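Local coordinates for protein designed CISK-PX domain (Synthetic construct, PDB 4OXW) that is a computationally designed PX domain modelled on that of the kinase CISK, and probably binds membrane phosphoinositides as natural PX domains do, at residues Ser23-Lys31 against Val41-Tyr49. Sequence-based numbering, arbitrary orientation.
Sequences SKHVMYKIK and VYRRYSDFY. With SO4 (sulfate ion), chain B; SO4 (sulfate ion), chain C.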
ATOM      1  N   SER A  23      11.711  17.421   3.039  1.00 96.48           N
ATOM      2  CA  SER A  23      11.388  16.008   3.180  1.00107.75           C
ATOM      3  C   SER A  23      10.016  15.729   2.575  1.00 97.84           C
ATOM      4  O   SER A  23       9.137  15.192   3.250  1.00112.41           O
ATOM      5  CB  SER A  23      11.378  15.610   4.661  1.00123.02           C
ATOM      6  OG  SER A  23      11.380  14.199   4.830  1.00131.88           O
ATOM      7  N   LYS A  24       9.813  16.106   1.316  1.00 83.18           N
ATOM      8  CA  LYS A  24       8.572  15.736   0.647  1.00 80.06           C
ATOM      9  C   LYS A  24       8.525  14.222   0.644  1.00 63.54           C
ATOM     10  O   LYS A  24       9.352  13.606  -0.001  1.00 49.78           O
ATOM     11  CB  LYS A  24       8.515  16.259  -0.795  1.00 82.24           C
ATOM     12  CG  LYS A  24       7.990  17.681  -0.929  1.00 98.91           C
ATOM     13  CD  LYS A  24       6.584  17.818  -0.357  1.00 98.59           C
ATOM     14  CE  LYS A  24       6.426  19.117   0.420  1.00100.09           C
ATOM     15  NZ  LYS A  24       5.415  19.009   1.509  1.00107.93           N
ATOM     16  N   HIS A  25       7.610  13.632   1.412  1.00 53.52           N
ATOM     17  CA  HIS A  25       7.322  12.192   1.306  1.00 44.47           C
ATOM     18  C   HIS A  25       5.862  12.067   0.875  1.00 36.24           C
ATOM     19  O   HIS A  25       5.044  12.966   1.132  1.00 44.58           O
ATOM     20  CB  HIS A  25       7.572  11.442   2.632  1.00 44.18           C
ATOM     21  CG  HIS A  25       9.020  11.378   3.019  1.00 50.81           C
ATOM     22  ND1 HIS A  25       9.918  10.520   2.415  1.00 57.43           N
ATOM     23  CD2 HIS A  25       9.734  12.088   3.930  1.00 51.06           C
ATOM     24  CE1 HIS A  25      11.121  10.701   2.942  1.00 43.59           C
ATOM     25  NE2 HIS A  25      11.037  11.652   3.857  1.00 45.35           N
ATOM     26  N   VAL A  26       5.538  10.960   0.208  1.00 30.49           N
ATOM     27  CA  VAL A  26       4.199  10.752  -0.314  1.00 24.06           C
ATOM     28  C   VAL A  26       3.649   9.553   0.460  1.00 21.01           C
ATOM     29  O   VAL A  26       4.316   8.530   0.576  1.00 22.14           O
ATOM     30  CB  VAL A  26       4.231  10.404  -1.793  1.00 25.00           C
ATOM     31  CG1 VAL A  26       2.874   9.952  -2.315  1.00 20.44           C
ATOM     32  CG2 VAL A  26       4.736  11.575  -2.632  1.00 29.23           C
ATOM     33  N   MET A  27       2.467   9.745   0.999  1.00 19.61           N
ATOM     34  CA  MET A  27       1.724   8.692   1.672  1.00 20.73           C
ATOM     35  C   MET A  27       0.442   8.399   0.928  1.00 22.17           C
ATOM     36  O   MET A  27      -0.161   9.271   0.317  1.00 23.45           O
ATOM     37  CB  MET A  27       1.419   9.098   3.092  1.00 25.93           C
ATOM     38  CG  MET A  27       2.671   9.349   3.901  1.00 43.13           C
ATOM     39  SD  MET A  27       2.623   8.452   5.451  1.00 70.94           S
ATOM     40  CE  MET A  27       4.126   9.128   6.171  1.00 61.41           C
ATOM     41  N   TYR A  28       0.039   7.135   0.966  1.00 18.42           N
ATOM     42  CA  TYR A  28      -1.135   6.646   0.263  1.00 16.58           C
ATOM     43  C   TYR A  28      -2.175   6.361   1.320  1.00 17.71           C
ATOM     44  O   TYR A  28      -1.865   5.717   2.313  1.00 17.50           O
ATOM     45  CB  TYR A  28      -0.815   5.363  -0.587  1.00 15.07           C
ATOM     46  CG  TYR A  28       0.200   5.706  -1.674  1.00 15.44           C
ATOM     47  CD1 TYR A  28      -0.211   6.193  -2.908  1.00 15.98           C
ATOM     48  CD2 TYR A  28       1.552   5.645  -1.427  1.00 15.99           C
ATOM     49  CE1 TYR A  28       0.688   6.597  -3.875  1.00 17.23           C
ATOM     50  CE2 TYR A  28       2.482   6.035  -2.391  1.00 17.83           C
ATOM     51  CZ  TYR A  28       2.040   6.561  -3.619  1.00 17.61           C
ATOM     52  OH  TYR A  28       2.929   6.986  -4.628  1.00 19.41           O
ATOM     53  N   LYS A  29      -3.375   6.904   1.132  1.00 19.48           N
ATOM     54  CA  LYS A  29      -4.468   6.694   2.062  1.00 20.62           C
ATOM     55  C   LYS A  29      -5.210   5.411   1.689  1.00 19.31           C
ATOM     56  O   LYS A  29      -5.846   5.343   0.642  1.00 21.29           O
ATOM     57  CB  LYS A  29      -5.415   7.899   2.001  1.00 22.75           C
ATOM     58  CG  LYS A  29      -6.623   7.725   2.876  1.00 23.49           C
ATOM     59  CD  LYS A  29      -7.568   8.908   2.787  1.00 31.59           C
ATOM     60  CE  LYS A  29      -8.656   8.763   3.851  1.00 39.65           C
ATOM     61  NZ  LYS A  29      -9.680   9.859   3.754  1.00 48.92           N
ATOM     62  N   ILE A  30      -5.089   4.378   2.522  1.00 19.73           N
ATOM     63  CA  ILE A  30      -5.794   3.121   2.296  1.00 18.09           C
ATOM     64  C   ILE A  30      -7.109   3.136   3.126  1.00 17.98           C
ATOM     65  O   ILE A  30      -7.068   3.239   4.364  1.00 21.76           O
ATOM     66  CB  ILE A  30      -4.973   1.902   2.692  1.00 18.23           C
ATOM     67  CG1 ILE A  30      -3.528   1.988   2.132  1.00 20.16           C
ATOM     68  CG2 ILE A  30      -5.694   0.613   2.265  1.00 19.99           C
ATOM     69  CD1 ILE A  30      -2.620   0.889   2.634  1.00 21.43           C
ATOM     70  N   LYS A  31      -8.232   3.057   2.435  1.00 19.91           N
ATOM     71  CA  LYS A  31      -9.565   2.941   3.068  1.00 20.31           C
ATOM     72  C   LYS A  31      -9.876   1.451   3.218  1.00 22.11           C
ATOM     73  O   LYS A  31      -9.726   0.675   2.268  1.00 21.70           O
ATOM     74  CB  LYS A  31     -10.646   3.642   2.218  1.00 26.30           C
ATOM     75  CG  LYS A  31     -10.589   5.164   2.324  1.00 36.39           C
ATOM     76  CD  LYS A  31     -11.675   5.868   1.512  1.00 46.96           C
ATOM     77  CE  LYS A  31     -13.032   5.170   1.552  1.00 60.17           C
ATOM     78  NZ  LYS A  31     -14.056   5.968   0.800  1.00 57.74           N
ATOM     79  N   VAL A  41      -5.741   4.055   6.857  1.00 22.57           N
ATOM     80  CA  VAL A  41      -4.372   4.052   7.329  1.00 21.62           C
ATOM     81  C   VAL A  41      -3.600   4.748   6.224  1.00 19.57           C
ATOM     82  O   VAL A  41      -4.022   4.764   5.056  1.00 20.76           O
ATOM     83  CB  VAL A  41      -3.778   2.652   7.604  1.00 22.50           C
ATOM     84  CG1 VAL A  41      -4.544   2.006   8.784  1.00 23.08           C
ATOM     85  CG2 VAL A  41      -3.824   1.761   6.371  1.00 20.90           C
ATOM     86  N   TYR A  42      -2.457   5.287   6.598  1.00 21.17           N
ATOM     87  CA  TYR A  42      -1.618   5.941   5.625  1.00 18.96           C
ATOM     88  C   TYR A  42      -0.305   5.215   5.534  1.00 17.88           C
ATOM     89  O   TYR A  42       0.335   4.976   6.571  1.00 21.24           O
ATOM     90  CB  TYR A  42      -1.373   7.397   6.079  1.00 20.40           C
ATOM     91  CG  TYR A  42      -2.637   8.165   6.095  1.00 24.26           C
ATOM     92  CD1 TYR A  42      -3.010   8.905   5.024  1.00 26.84           C
ATOM     93  CD2 TYR A  42      -3.501   8.071   7.171  1.00 34.68           C
ATOM     94  CE1 TYR A  42      -4.206   9.586   5.033  1.00 33.77           C
ATOM     95  CE2 TYR A  42      -4.698   8.733   7.185  1.00 35.82           C
ATOM     96  CZ  TYR A  42      -5.038   9.503   6.104  1.00 34.15           C
ATOM     97  OH  TYR A  42      -6.236  10.183   6.085  1.00 48.96           O
ATOM     98  N   ARG A  43       0.168   4.938   4.322  1.00 17.70           N
ATOM     99  CA  ARG A  43       1.386   4.161   4.117  1.00 17.70           C
ATOM    100  C   ARG A  43       2.205   4.691   2.977  1.00 18.34           C
ATOM    101  O   ARG A  43       1.697   5.012   1.900  1.00 19.29           O
ATOM    102  CB  ARG A  43       1.061   2.672   3.828  1.00 18.26           C
ATOM    103  CG  ARG A  43       0.283   2.027   4.964  1.00 18.70           C
ATOM    104  CD  ARG A  43       1.194   1.721   6.172  1.00 23.18           C
ATOM    105  NE  ARG A  43       0.412   1.063   7.220  1.00 18.39           N
ATOM    106  CZ  ARG A  43       0.082   1.582   8.375  1.00 22.74           C
ATOM    107  NH1 ARG A  43       0.457   2.814   8.715  1.00 31.12           N
ATOM    108  NH2 ARG A  43      -0.651   0.876   9.232  1.00 25.98           N
ATOM    109  N   ARG A  44       3.500   4.713   3.176  1.00 17.49           N
ATOM    110  CA  ARG A  44       4.446   5.073   2.108  1.00 17.31           C
ATOM    111  C   ARG A  44       4.769   3.893   1.224  1.00 19.10           C
ATOM    112  O   ARG A  44       4.594   2.738   1.629  1.00 17.21           O
ATOM    113  CB  ARG A  44       5.803   5.565   2.753  1.00 20.92           C
ATOM    114  CG  ARG A  44       5.695   6.743   3.657  1.00 27.77           C
ATOM    115  CD  ARG A  44       6.987   6.875   4.470  1.00 23.97           C
ATOM    116  NE  ARG A  44       8.120   7.061   3.571  1.00 26.79           N
ATOM    117  CZ  ARG A  44       9.375   6.760   3.885  1.00 31.50           C
ATOM    118  NH1 ARG A  44       9.670   6.264   5.091  1.00 26.47           N
ATOM    119  NH2 ARG A  44      10.348   6.975   3.007  1.00 30.81           N
ATOM    120  N   TYR A  45       5.299   4.146   0.034  1.00 16.05           N
ATOM    121  CA  TYR A  45       5.730   3.077  -0.850  1.00 16.66           C
ATOM    122  C   TYR A  45       6.694   2.146  -0.128  1.00 19.17           C
ATOM    123  O   TYR A  45       6.625   0.922  -0.268  1.00 19.33           O
ATOM    124  CB  TYR A  45       6.441   3.593  -2.122  1.00 16.69           C
ATOM    125  CG  TYR A  45       6.974   2.479  -2.981  1.00 18.04           C
ATOM    126  CD1 TYR A  45       6.150   1.782  -3.866  1.00 16.92           C
ATOM    127  CD2 TYR A  45       8.327   2.100  -2.936  1.00 17.84           C
ATOM    128  CE1 TYR A  45       6.637   0.750  -4.653  1.00 15.62           C
ATOM    129  CE2 TYR A  45       8.795   1.070  -3.704  1.00 17.98           C
ATOM    130  CZ  TYR A  45       7.966   0.376  -4.547  1.00 18.28           C
ATOM    131  OH  TYR A  45       8.441  -0.647  -5.334  1.00 18.90           O
ATOM    132  N   SER A  46       7.597   2.714   0.662  1.00 17.65           N
ATOM    133  CA  SER A  46       8.596   1.882   1.378  1.00 21.47           C
ATOM    134  C   SER A  46       7.939   0.970   2.390  1.00 19.75           C
ATOM    135  O   SER A  46       8.480  -0.096   2.690  1.00 21.18           O
ATOM    136  CB  SER A  46       9.652   2.745   2.055  1.00 24.60           C
ATOM    137  OG  SER A  46       9.095   3.655   2.971  1.00 26.94           O
ATOM    138  N   ASP A  47       6.786   1.374   2.944  1.00 17.75           N
ATOM    139  CA  ASP A  47       6.015   0.453   3.817  1.00 16.78           C
ATOM    140  C   ASP A  47       5.491  -0.751   3.026  1.00 17.18           C
ATOM    141  O   ASP A  47       5.580  -1.920   3.472  1.00 17.97           O
ATOM    142  CB  ASP A  47       4.882   1.134   4.517  1.00 18.10           C
ATOM    143  CG  ASP A  47       5.325   2.306   5.390  1.00 20.96           C
ATOM    144  OD1 ASP A  47       6.348   2.166   6.072  1.00 18.74           O
ATOM    145  OD2 ASP A  47       4.551   3.274   5.459  1.00 20.84           O
ATOM    146  N   PHE A  48       4.904  -0.497   1.872  1.00 16.29           N
ATOM    147  CA  PHE A  48       4.466  -1.550   0.974  1.00 17.16           C
ATOM    148  C   PHE A  48       5.610  -2.454   0.549  1.00 17.54           C
ATOM    149  O   PHE A  48       5.457  -3.662   0.475  1.00 19.30           O
ATOM    150  CB  PHE A  48       3.854  -1.033  -0.314  1.00 16.54           C
ATOM    151  CG  PHE A  48       2.476  -0.453  -0.194  1.00 16.51           C
ATOM    152  CD1 PHE A  48       1.357  -1.241  -0.496  1.00 16.37           C
ATOM    153  CD2 PHE A  48       2.271   0.876   0.123  1.00 17.07           C
ATOM    154  CE1 PHE A  48       0.089  -0.683  -0.447  1.00 18.29           C
ATOM    155  CE2 PHE A  48       0.992   1.436   0.178  1.00 19.12           C
ATOM    156  CZ  PHE A  48      -0.104   0.645  -0.124  1.00 19.04           C
ATOM    157  N   TYR A  49       6.784  -1.872   0.298  1.00 17.52           N
ATOM    158  CA  TYR A  49       7.945  -2.638  -0.143  1.00 17.99           C
ATOM    159  C   TYR A  49       8.436  -3.599   0.958  1.00 19.30           C
ATOM    160  O   TYR A  49       8.716  -4.760   0.670  1.00 19.45           O
ATOM    161  CB  TYR A  49       9.051  -1.668  -0.533  1.00 19.77           C
ATOM    162  CG  TYR A  49      10.260  -2.329  -1.157  1.00 20.46           C
ATOM    163  CD1 TYR A  49      10.340  -2.524  -2.528  1.00 26.76           C
ATOM    164  CD2 TYR A  49      11.316  -2.706  -0.366  1.00 29.06           C
ATOM    165  CE1 TYR A  49      11.441  -3.139  -3.093  1.00 33.83           C
ATOM    166  CE2 TYR A  49      12.426  -3.295  -0.919  1.00 33.59           C
ATOM    167  CZ  TYR A  49      12.481  -3.508  -2.270  1.00 37.12           C
ATOM    168  OH  TYR A  49      13.616  -4.092  -2.789  1.00 42.60           O
TER
HETATM  169  S   SO4 B 201       9.079   6.415  -0.171  1.00 33.87           S
HETATM  170  O1  SO4 B 201       8.277   6.972  -1.317  1.00 33.25           O
HETATM  171  O2  SO4 B 201       9.491   7.656   0.559  1.00 56.10           O
HETATM  172  O3  SO4 B 201       8.465   5.371   0.679  1.00 28.92           O
HETATM  173  O4  SO4 B 201      10.210   5.712  -0.792  1.00 48.30           O
HETATM  174  S   SO4 C 202      13.612   5.542   4.921  1.00 37.40           S
HETATM  175  O1  SO4 C 202      13.296   6.377   3.736  1.00 36.84           O
HETATM  176  O2  SO4 C 202      14.503   6.288   5.851  1.00 38.24           O
HETATM  177  O3  SO4 C 202      12.369   5.190   5.671  1.00 30.98           O
HETATM  178  O4  SO4 C 202      14.281   4.293   4.485  1.00 40.88           O
HETATM  179  O   HOH W   1       5.740   6.871  -0.953  1.00 16.86           O
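Y28 and I30 pair antiparallel with R43 and V41 through four backbone hydrogen bonds, I30 N to V41 O at 2.8 Å. On the face bearing K29 and Y42, the extended lysine chain runs alongside the tyrosine in the same direction, its CG 3.7 Å from Y42 CE1. M27 lies across R44, CE 3.8 Å from R44 CG. On the other face I30 CD1 reaches F48 CZ at 3.7 Å, the I30 side chain crossing that of R43 at about a right angle, while Y28 turns its ring edge to R43 O, CD2 to O 3.4 Å; helix 78-96 packs on Y28 and F48. Strands 25-34 and 37-44 form a hairpin in the three-stranded antiparallel sheet of the PX fold, and 37-44 leads straight into helix 45-58. There R44 is the N-cap residue, its backbone N donating to D47 OD2 (2.9 Å), probably where natural PX domains hold a phosphoinositide phosphate. Bent at chi3 (60°), R44 sets its guanidinium edge against two sulfates, probably from the crystallisation liquor: NH2 donates a 2.7 Å hydrogen bond to O2 of the chain B sulfate and a nearly straight one to O1 of the chain C sulfate. S46 N also donates to the chain B sulfate, H25 ND1 only weakly, and a water ties it to V26 O and Y45 N.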